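Local coordinates for protein immunoreactive 84kD antigen PG93 (Porphyromonas gingivalis, PDB 5M11) that serves as an essential bacterial surface component of the type-IX secretion system and binds zinc and calcium ions, at residues Y123-F128 / T148-V153; A142-G147 / N177-A182. All blocks are in the same frame, centred on the assembly; numbering follows the deposited sequence.

Contact 1: residues Y123-F128 / T148-V153; sequences YLAGGF and TKVTDV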
loop_
_atom_site.group_PDB
_atom_site.type_symbol
_atom_site.label_atom_id
_atom_site.label_comp_id
_atom_site.label_asym_id
_atom_site.label_seq_id
_atom_site.Cartn_x
_atom_site.Cartn_y
_atom_site.Cartn_z
ATOM N N TYR A 123 -2.602 18.758 -22.670
ATOM C CA TYR A 123 -1.298 19.382 -22.482
ATOM C C TYR A 123 -0.889 19.145 -21.084
ATOM O O TYR A 123 -1.595 19.558 -20.161
ATOM C CB TYR A 123 -1.328 20.877 -22.789
ATOM C CG TYR A 123 -1.843 21.176 -24.169
ATOM C CD1 TYR A 123 -0.976 21.257 -25.256
ATOM C CD2 TYR A 123 -3.203 21.323 -24.404
ATOM C CE1 TYR A 123 -1.455 21.467 -26.547
ATOM C CE2 TYR A 123 -3.692 21.549 -25.683
ATOM C CZ TYR A 123 -2.812 21.640 -26.749
ATOM O OH TYR A 123 -3.310 21.889 -27.994
ATOM N N LEU A 124 0.229 18.442 -20.913
ATOM C CA LEU A 124 0.722 18.102 -19.595
ATOM C C LEU A 124 1.968 18.917 -19.336
ATOM O O LEU A 124 2.959 18.767 -20.045
ATOM C CB LEU A 124 0.967 16.581 -19.495
ATOM C CG LEU A 124 -0.278 15.690 -19.775
ATOM C CD1 LEU A 124 -0.269 15.142 -21.177
ATOM C CD2 LEU A 124 -0.331 14.538 -18.861
ATOM N N ALA A 125 1.890 19.842 -18.378
ATOM C CA ALA A 125 3.024 20.664 -17.977
ATOM C C ALA A 125 3.511 20.147 -16.659
ATOM O O ALA A 125 2.730 20.113 -15.709
ATOM C CB ALA A 125 2.610 22.128 -17.857
ATOM N N GLY A 126 4.767 19.712 -16.611
ATOM C CA GLY A 126 5.387 19.190 -15.399
ATOM C C GLY A 126 6.892 19.397 -15.318
ATOM O O GLY A 126 7.444 20.275 -15.988
ATOM N N GLY A 127 7.559 18.587 -14.493
ATOM C CA GLY A 127 9.002 18.668 -14.298
ATOM C C GLY A 127 9.802 18.052 -15.430
ATOM O O GLY A 127 11.041 18.082 -15.400
ATOM N N PHE A 128 9.088 17.470 -16.424
ATOM C CA PHE A 128 9.600 16.786 -17.621
ATOM C C PHE A 128 9.495 17.685 -18.847
ATOM O O PHE A 128 10.030 17.325 -19.908
ATOM C CB PHE A 128 8.812 15.465 -17.882
ATOM C CG PHE A 128 7.309 15.621 -17.850
ATOM C CD1 PHE A 128 6.612 16.043 -18.981
ATOM C CD2 PHE A 128 6.601 15.451 -16.664
ATOM C CE1 PHE A 128 5.237 16.305 -18.919
ATOM C CE2 PHE A 128 5.225 15.692 -16.610
ATOM C CZ PHE A 128 4.551 16.119 -17.736
ATOM N N THR A 148 12.694 20.271 -18.586
ATOM C CA THR A 148 12.685 21.551 -17.885
ATOM C C THR A 148 11.342 21.707 -17.217
ATOM O O THR A 148 10.319 21.476 -17.863
ATOM C CB THR A 148 12.980 22.703 -18.867
ATOM O OG1 THR A 148 14.192 22.410 -19.559
ATOM C CG2 THR A 148 13.047 24.088 -18.195
ATOM N N LYS A 149 11.329 22.110 -15.935
ATOM C CA LYS A 149 10.076 22.313 -15.226
ATOM C C LYS A 149 9.311 23.410 -15.943
ATOM O O LYS A 149 9.885 24.468 -16.186
ATOM C CB LYS A 149 10.319 22.665 -13.736
ATOM C CG LYS A 149 9.042 22.741 -12.900
ATOM C CD LYS A 149 9.294 23.089 -11.464
ATOM C CE LYS A 149 8.114 23.794 -10.825
ATOM N NZ LYS A 149 7.947 25.192 -11.325
ATOM N N VAL A 150 8.074 23.098 -16.389
ATOM C CA VAL A 150 7.098 23.996 -17.021
ATOM C C VAL A 150 5.988 24.196 -15.974
ATOM O O VAL A 150 5.229 23.279 -15.683
ATOM C CB VAL A 150 6.562 23.489 -18.387
ATOM C CG1 VAL A 150 5.369 24.326 -18.860
ATOM C CG2 VAL A 150 7.663 23.489 -19.436
ATOM N N THR A 151 5.940 25.379 -15.382
ATOM C CA THR A 151 5.033 25.791 -14.321
ATOM C C THR A 151 3.527 25.700 -14.723
ATOM O O THR A 151 2.730 25.252 -13.894
ATOM C CB THR A 151 5.466 27.188 -13.896
ATOM O OG1 THR A 151 6.785 27.068 -13.354
ATOM C CG2 THR A 151 4.533 27.830 -12.890
ATOM N N ASP A 152 3.132 26.117 -15.941
ATOM C CA ASP A 152 1.719 26.093 -16.339
ATOM C C ASP A 152 1.541 26.183 -17.862
ATOM O O ASP A 152 2.494 26.514 -18.569
ATOM C CB ASP A 152 0.951 27.258 -15.668
ATOM C CG ASP A 152 -0.481 26.921 -15.270
ATOM O OD1 ASP A 152 -1.137 26.132 -15.992
ATOM O OD2 ASP A 152 -0.959 27.473 -14.270
ATOM N N VAL A 153 0.329 25.888 -18.359
ATOM C CA VAL A 153 0.043 25.951 -19.777
ATOM C C VAL A 153 -1.396 26.510 -20.003
ATOM O O VAL A 153 -2.291 26.356 -19.150
ATOM C CB VAL A 153 0.305 24.587 -20.515
ATOM C CG1 VAL A 153 -0.622 23.456 -20.053
ATOM C CG2 VAL A 153 0.293 24.738 -22.042
#
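This is a buried contact between neighbouring blades of a beta-propeller: the second strand of one four-stranded blade, 121-126, lies against the first strand of the next, 150-155. The strand segments run roughly antiparallel, at 152°, and their axes come within 5.4 Å of each other. Val-153 points at the neighbouring strand. Its CG1 stands between its own backbone N and carbonyl carbon (chi1 65°), which sets this methyl 3.8 Å from Tyr-123 CB and 4.1 Å from Ala-125 CB. Ala-125 has only a methyl to place, and Val-150 CG1 also meets Ala-125 CB, at 3.7 Å. The Tyr-123 ring turns away from the seam, and its OH hydrogen-bonds to Glu-174. Beyond the strand, Gly-127 CA comes 3.9 Å from Lys-149 CA. Gly-126, lacking a side chain, leaves room for the Phe-128 ring, which lays one face against Gly-126 C. Thr-151 and Asp-152 form a classic beta bulge facing Leu-164, and Asp-152 makes a salt bridge to Arg-114 of the preceding blade. One direct hydrogen bond joins the segments: Val-150 N reaches Gly-126 O at 2.9 Å, nearly straight (174°), with the donor above the carbonyl plane.

Contact 2: residues A142-G147 / N177-A182; sequences ATYAKG and NLQDPA
Tyr-144 and Gln-179 reach across this contact in opposite senses, each using the length of its side chain. The Tyr-144 CG sits anti to its carbonyl carbon (chi1 -42°), carrying the ring toward Leu-178. There Leu-178 CB lies over one ring face, 3.6 Å from the Tyr-144 ring centroid, as a CH-pi contact, while Leu-178 CD1 slants past CE2. A tyrosine suits this boundary: its face accepts aliphatic carbon, and its OH hydrogen-bonds to a water, 2.9 Å away, that also takes a weak bond from Leu-178 N. The setting is a beta-propeller, in which the fourth strand of one blade, 139-144, meets the loop between the third and fourth strands of the next. That loop makes a type I turn from Asn-177 to Asp-180, with Leu-178 and Gln-179 at its corners. Gln-179 is extended beyond CG (chi2 168°), so CG passes Thr-143 O and OE1 takes a weak bond from Thr-143 N at 3.4 Å. Thr-143 OG1 hydrogen-bonds to Ser-131 in its own blade. A second water accepts from Ala-145 N and donates to Leu-178 O, which Trp-184 NE1 also grips. Asp-180 OD1 closes an Asx turn, receiving Ala-182 N at 3.0 Å.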
loop_
_atom_site.group_PDB
_atom_site.type_symbol
_atom_site.label_atom_id
_atom_site.label_comp_id
_atom_site.label_asym_id
_atom_site.label_seq_id
_atom_site.Cartn_x
_atom_site.Cartn_y
_atom_site.Cartn_z
ATOM N N ALA A 142 4.767 15.072 -29.328
ATOM C CA ALA A 142 5.747 16.131 -29.021
ATOM C C ALA A 142 5.859 16.393 -27.547
ATOM O O ALA A 142 4.878 16.274 -26.824
ATOM C CB ALA A 142 5.334 17.431 -29.708
ATOM N N THR A 143 7.045 16.820 -27.118
ATOM C CA THR A 143 7.338 17.293 -25.771
ATOM C C THR A 143 8.185 18.517 -25.979
ATOM O O THR A 143 9.280 18.415 -26.530
ATOM C CB THR A 143 7.974 16.228 -24.833
ATOM O OG1 THR A 143 7.038 15.174 -24.592
ATOM C CG2 THR A 143 8.376 16.815 -23.474
ATOM N N TYR A 144 7.644 19.674 -25.608
ATOM C CA TYR A 144 8.316 20.970 -25.674
ATOM C C TYR A 144 9.016 21.185 -24.342
ATOM O O TYR A 144 8.605 20.576 -23.350
ATOM C CB TYR A 144 7.321 22.098 -25.994
ATOM C CG TYR A 144 6.299 21.765 -27.073
ATOM C CD1 TYR A 144 6.696 21.254 -28.316
ATOM C CD2 TYR A 144 4.950 22.016 -26.879
ATOM C CE1 TYR A 144 5.769 21.008 -29.331
ATOM C CE2 TYR A 144 4.017 21.781 -27.890
ATOM C CZ TYR A 144 4.430 21.284 -29.116
ATOM O OH TYR A 144 3.487 21.046 -30.086
ATOM N N ALA A 145 10.114 21.978 -24.325
ATOM C CA ALA A 145 10.956 22.268 -23.146
ATOM C C ALA A 145 11.419 20.983 -22.420
ATOM O O ALA A 145 11.590 21.018 -21.201
ATOM C CB ALA A 145 10.214 23.168 -22.177
ATOM N N LYS A 146 11.592 19.845 -23.173
ATOM C CA LYS A 146 11.965 18.516 -22.675
ATOM C C LYS A 146 12.998 18.622 -21.566
ATOM O O LYS A 146 14.019 19.275 -21.762
ATOM C CB LYS A 146 12.501 17.664 -23.822
ATOM C CG LYS A 146 12.134 16.195 -23.720
ATOM C CD LYS A 146 12.519 15.401 -24.981
ATOM C CE LYS A 146 11.502 15.465 -26.108
ATOM N NZ LYS A 146 11.888 14.585 -27.249
ATOM N N GLY A 147 12.673 18.072 -20.394
ATOM C CA GLY A 147 13.532 18.070 -19.215
ATOM C C GLY A 147 13.655 19.371 -18.449
ATOM O O GLY A 147 14.616 19.551 -17.701
ATOM N N ASN A 177 7.245 24.388 -35.338
ATOM C CA ASN A 177 7.913 23.293 -34.636
ATOM C C ASN A 177 8.255 23.777 -33.249
ATOM O O ASN A 177 9.348 24.322 -33.027
ATOM C CB ASN A 177 9.153 22.829 -35.411
ATOM C CG ASN A 177 9.912 21.724 -34.747
ATOM O OD1 ASN A 177 9.366 20.899 -34.010
ATOM N ND2 ASN A 177 11.195 21.670 -35.031
ATOM N N LEU A 178 7.309 23.626 -32.311
ATOM C CA LEU A 178 7.502 24.154 -30.960
ATOM C C LEU A 178 8.506 23.327 -30.140
ATOM O O LEU A 178 8.788 23.662 -28.990
ATOM C CB LEU A 178 6.170 24.327 -30.226
ATOM C CG LEU A 178 5.169 25.281 -30.860
ATOM C CD1 LEU A 178 3.903 25.384 -29.990
ATOM C CD2 LEU A 178 5.780 26.662 -31.118
ATOM N N GLN A 179 9.094 22.303 -30.754
ATOM C CA GLN A 179 10.155 21.496 -30.161
ATOM C C GLN A 179 11.490 22.222 -30.364
ATOM O O GLN A 179 12.537 21.753 -29.917
ATOM C CB GLN A 179 10.177 20.086 -30.761
ATOM C CG GLN A 179 10.301 19.037 -29.687
ATOM C CD GLN A 179 10.054 17.643 -30.171
ATOM O OE1 GLN A 179 9.058 17.011 -29.824
ATOM N NE2 GLN A 179 11.021 17.085 -30.872
ATOM N N ASP A 180 11.432 23.395 -31.024
ATOM C CA ASP A 180 12.544 24.296 -31.295
ATOM C C ASP A 180 12.352 25.565 -30.449
ATOM O O ASP A 180 11.388 26.300 -30.649
ATOM C CB ASP A 180 12.629 24.609 -32.800
ATOM C CG ASP A 180 13.582 25.712 -33.218
ATOM O OD1 ASP A 180 14.395 26.147 -32.380
ATOM O OD2 ASP A 180 13.530 26.129 -34.402
ATOM N N PRO A 181 13.281 25.871 -29.525
ATOM C CA PRO A 181 13.150 27.109 -28.730
ATOM C C PRO A 181 12.971 28.384 -29.560
ATOM O O PRO A 181 12.214 29.256 -29.150
ATOM C CB PRO A 181 14.457 27.167 -27.959
ATOM C CG PRO A 181 14.899 25.751 -27.882
ATOM C CD PRO A 181 14.509 25.133 -29.171
ATOM N N ALA A 182 13.601 28.481 -30.741
ATOM C CA ALA A 182 13.463 29.666 -31.583
ATOM C C ALA A 182 12.002 29.920 -32.050
ATOM O O ALA A 182 11.676 31.064 -32.376
ATOM C CB ALA A 182 14.377 29.555 -32.774
HETATM O O HOH W 1 5.112 21.141 -32.538
HETATM O O HOH W 2 11.127 23.128 -26.964
#

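Both contacts join the same two successive propeller blades, at different depths. Contact 1 is buried and pairs the second strand of one blade with the first strand of the next through small aliphatic groups, glycines and one direct backbone bond. Contact 2 is partly buried and pairs an outermost strand with a loop, where an aromatic face, a long amide side chain and bridging waters do the joining. The centres of contact 1 and contact 2 are about 12 Å apart. Phe-128 O and Gly-147 N, 2.8 Å apart, probably hydrogen-bond, and Val-150 CG2 packs on Ala-145 CB. Glu-174 reaches both, since it also touches Tyr-144. A zinc ion bound by Asp-134 and Glu-137 lies about 12 Å from the side chains of Tyr-123 and Ala-142.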